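Long-range contact in mandelate racemase/muconate lactonizing enzyme, C-terminal domain protein (Paracoccus denitrificans, PDB 3N4E), which probably acts as a magnesium-dependent hydro-lyase of the mandelate racemase/muconate lactonizing branch of the enolase superfamily: residues A198-S203 with F222-Q227. Residues are numbered along the deposited sequence; the frame is centred on the assembly and turned at random.
Sequences ANNGYS and FEEPVQ. With CA (calcium ion), chain C.
With CG swung beside its own backbone N (chi1 -44°), N200 reaches across to E224 and V226, and E224 turns its CG the same way (chi1 -70°) to carry its carboxylate across the N200 amide at a steep angle, the two planes 77° apart. Both lie in the loops just past the C-terminal ends of the neighbouring parallel strands 194-197 and 221-223, in the modified TIM barrel of the enolase superfamily, where the metal site lies. ND2 of N200 gives its firm bond to O of V226 at 2.8 Å, close to the amide plane, and a weak second one to OE2 of E224, which Q250 also holds. Replacing N200 with an alanine would probably leave O of V226 without this side-chain donor and take away a weak tie to the E224 carboxylate, which Q250 would still hold.

The backbone continues the strand pairing into the loops: N of A198 bonds O of E223, and N of N200 bonds O of E224 at 2.9 Å. Both donors belong to a type I' turn running from A198 to G201. Farther along, N of Y202 meets O of P225. CE2 of Y202 comes in at the edge of the F222 ring, P225 CB sits over one face of that ring, displaced toward the rim, and A198 CB packs 3.8 Å from CE1 of F222.

On the metal side, E223 runs extended from CG to place OE2 2.3 Å from the calcium ion, which D197 and E249 also bind; its OE1 pairs with K160. E224 stays one water behind: its OE1 accepts from water 4, 2.6 Å away, and that water's oxygen ligates the calcium at 2.3 Å.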
loop_
_atom_site.group_PDB
_atom_site.type_symbol
_atom_site.label_atom_id
_atom_site.label_comp_id
_atom_site.label_asym_id
_atom_site.label_seq_id
_atom_site.Cartn_x
_atom_site.Cartn_y
_atom_site.Cartn_z
ATOM N N ALA A 198 11.795 -2.998 27.699
ATOM C CA ALA A 198 13.131 -2.680 27.198
ATOM C C ALA A 198 13.506 -1.223 27.437
ATOM O O ALA A 198 14.676 -0.865 27.299
ATOM C CB ALA A 198 13.232 -3.020 25.706
ATOM N N ASN A 199 12.515 -0.385 27.773
ATOM C CA ASN A 199 12.727 1.065 27.944
ATOM C C ASN A 199 13.575 1.671 26.843
ATOM O O ASN A 199 14.595 2.308 27.130
ATOM C CB ASN A 199 13.403 1.374 29.280
ATOM C CG ASN A 199 12.483 1.171 30.468
ATOM O OD1 ASN A 199 12.723 0.281 31.286
ATOM N ND2 ASN A 199 11.428 1.990 30.569
ATOM N N ASN A 200 13.174 1.417 25.598
ATOM C CA ASN A 200 13.829 1.954 24.413
ATOM C C ASN A 200 15.256 1.436 24.125
ATOM O O ASN A 200 16.034 2.106 23.448
ATOM C CB ASN A 200 13.804 3.493 24.453
ATOM C CG ASN A 200 12.456 4.048 24.881
ATOM O OD1 ASN A 200 12.312 4.499 26.010
ATOM N ND2 ASN A 200 11.463 4.010 23.991
ATOM N N GLY A 201 15.593 0.247 24.622
ATOM C CA GLY A 201 16.981 -0.235 24.581
ATOM C C GLY A 201 17.565 -0.809 23.299
ATOM O O GLY A 201 18.792 -1.006 23.207
ATOM N N TYR A 202 16.724 -1.072 22.302
ATOM C CA TYR A 202 17.154 -1.860 21.142
ATOM C C TYR A 202 16.972 -1.192 19.773
ATOM O O TYR A 202 16.164 -0.273 19.602
ATOM C CB TYR A 202 16.459 -3.235 21.133
ATOM C CG TYR A 202 16.564 -3.970 22.441
ATOM C CD1 TYR A 202 17.813 -4.266 22.998
ATOM C CD2 TYR A 202 15.421 -4.372 23.130
ATOM C CE1 TYR A 202 17.925 -4.926 24.219
ATOM C CE2 TYR A 202 15.522 -5.044 24.347
ATOM C CZ TYR A 202 16.780 -5.313 24.889
ATOM O OH TYR A 202 16.879 -5.966 26.100
ATOM N N SER A 203 17.737 -1.674 18.803
ATOM C CA SER A 203 17.547 -1.313 17.417
ATOM C C SER A 203 16.407 -2.198 16.893
ATOM O O SER A 203 15.869 -3.023 17.644
ATOM C CB SER A 203 18.847 -1.554 16.645
ATOM O OG SER A 203 19.241 -2.914 16.740
ATOM N N PHE A 222 5.965 -7.086 25.323
ATOM C CA PHE A 222 7.303 -6.561 25.101
ATOM C C PHE A 222 7.137 -5.053 24.954
ATOM O O PHE A 222 6.593 -4.572 23.950
ATOM C CB PHE A 222 7.860 -7.190 23.814
ATOM C CG PHE A 222 9.320 -6.888 23.529
ATOM C CD1 PHE A 222 10.166 -6.360 24.499
ATOM C CD2 PHE A 222 9.848 -7.169 22.267
ATOM C CE1 PHE A 222 11.502 -6.109 24.217
ATOM C CE2 PHE A 222 11.195 -6.925 21.970
ATOM C CZ PHE A 222 12.026 -6.397 22.955
ATOM N N GLU A 223 7.583 -4.315 25.969
ATOM C CA GLU A 223 7.247 -2.905 26.105
ATOM C C GLU A 223 8.389 -2.011 25.625
ATOM O O GLU A 223 9.550 -2.220 25.980
ATOM C CB GLU A 223 6.850 -2.607 27.560
ATOM C CG GLU A 223 6.417 -1.169 27.870
ATOM C CD GLU A 223 5.710 -1.024 29.230
ATOM O OE1 GLU A 223 4.818 -1.846 29.559
ATOM O OE2 GLU A 223 6.046 -0.068 29.984
ATOM N N GLU A 224 8.037 -1.027 24.798
ATOM C CA GLU A 224 8.986 -0.071 24.211
ATOM C C GLU A 224 10.309 -0.707 23.741
ATOM O O GLU A 224 11.382 -0.381 24.250
ATOM C CB GLU A 224 9.241 1.107 25.174
ATOM C CG GLU A 224 8.034 2.045 25.339
ATOM C CD GLU A 224 8.426 3.444 25.802
ATOM O OE1 GLU A 224 8.859 3.600 26.965
ATOM O OE2 GLU A 224 8.282 4.400 25.004
ATOM N N PRO A 225 10.239 -1.621 22.763
ATOM C CA PRO A 225 11.491 -2.254 22.357
ATOM C C PRO A 225 12.508 -1.280 21.786
ATOM O O PRO A 225 13.693 -1.465 22.023
ATOM C CB PRO A 225 11.057 -3.271 21.300
ATOM C CG PRO A 225 9.689 -2.861 20.903
ATOM C CD PRO A 225 9.075 -2.219 22.090
ATOM N N VAL A 226 12.042 -0.260 21.055
ATOM C CA VAL A 226 12.915 0.716 20.369
ATOM C C VAL A 226 12.731 2.166 20.908
ATOM O O VAL A 226 11.893 2.410 21.770
ATOM C CB VAL A 226 12.711 0.675 18.810
ATOM C CG1 VAL A 226 13.112 -0.683 18.223
ATOM C CG2 VAL A 226 11.272 1.042 18.419
ATOM N N GLN A 227 13.527 3.115 20.415
ATOM C CA GLN A 227 13.379 4.522 20.813
ATOM C C GLN A 227 11.978 4.964 20.445
ATOM O O GLN A 227 11.544 4.720 19.324
ATOM C CB GLN A 227 14.391 5.431 20.098
ATOM C CG GLN A 227 15.856 5.152 20.402
ATOM C CD GLN A 227 16.253 5.526 21.830
ATOM O OE1 GLN A 227 15.561 6.296 22.516
ATOM N NE2 GLN A 227 17.374 4.981 22.281
HETATM CA CA CA C . 7.545 1.472 30.682
HETATM O O HOH W 1 11.190 4.157 28.226
HETATM O O HOH W 2 8.811 3.022 32.648
HETATM O O HOH W 3 15.530 2.088 18.555
HETATM O O HOH W 4 8.554 1.589 28.637
HETATM O O HOH W 5 6.401 1.519 33.088
#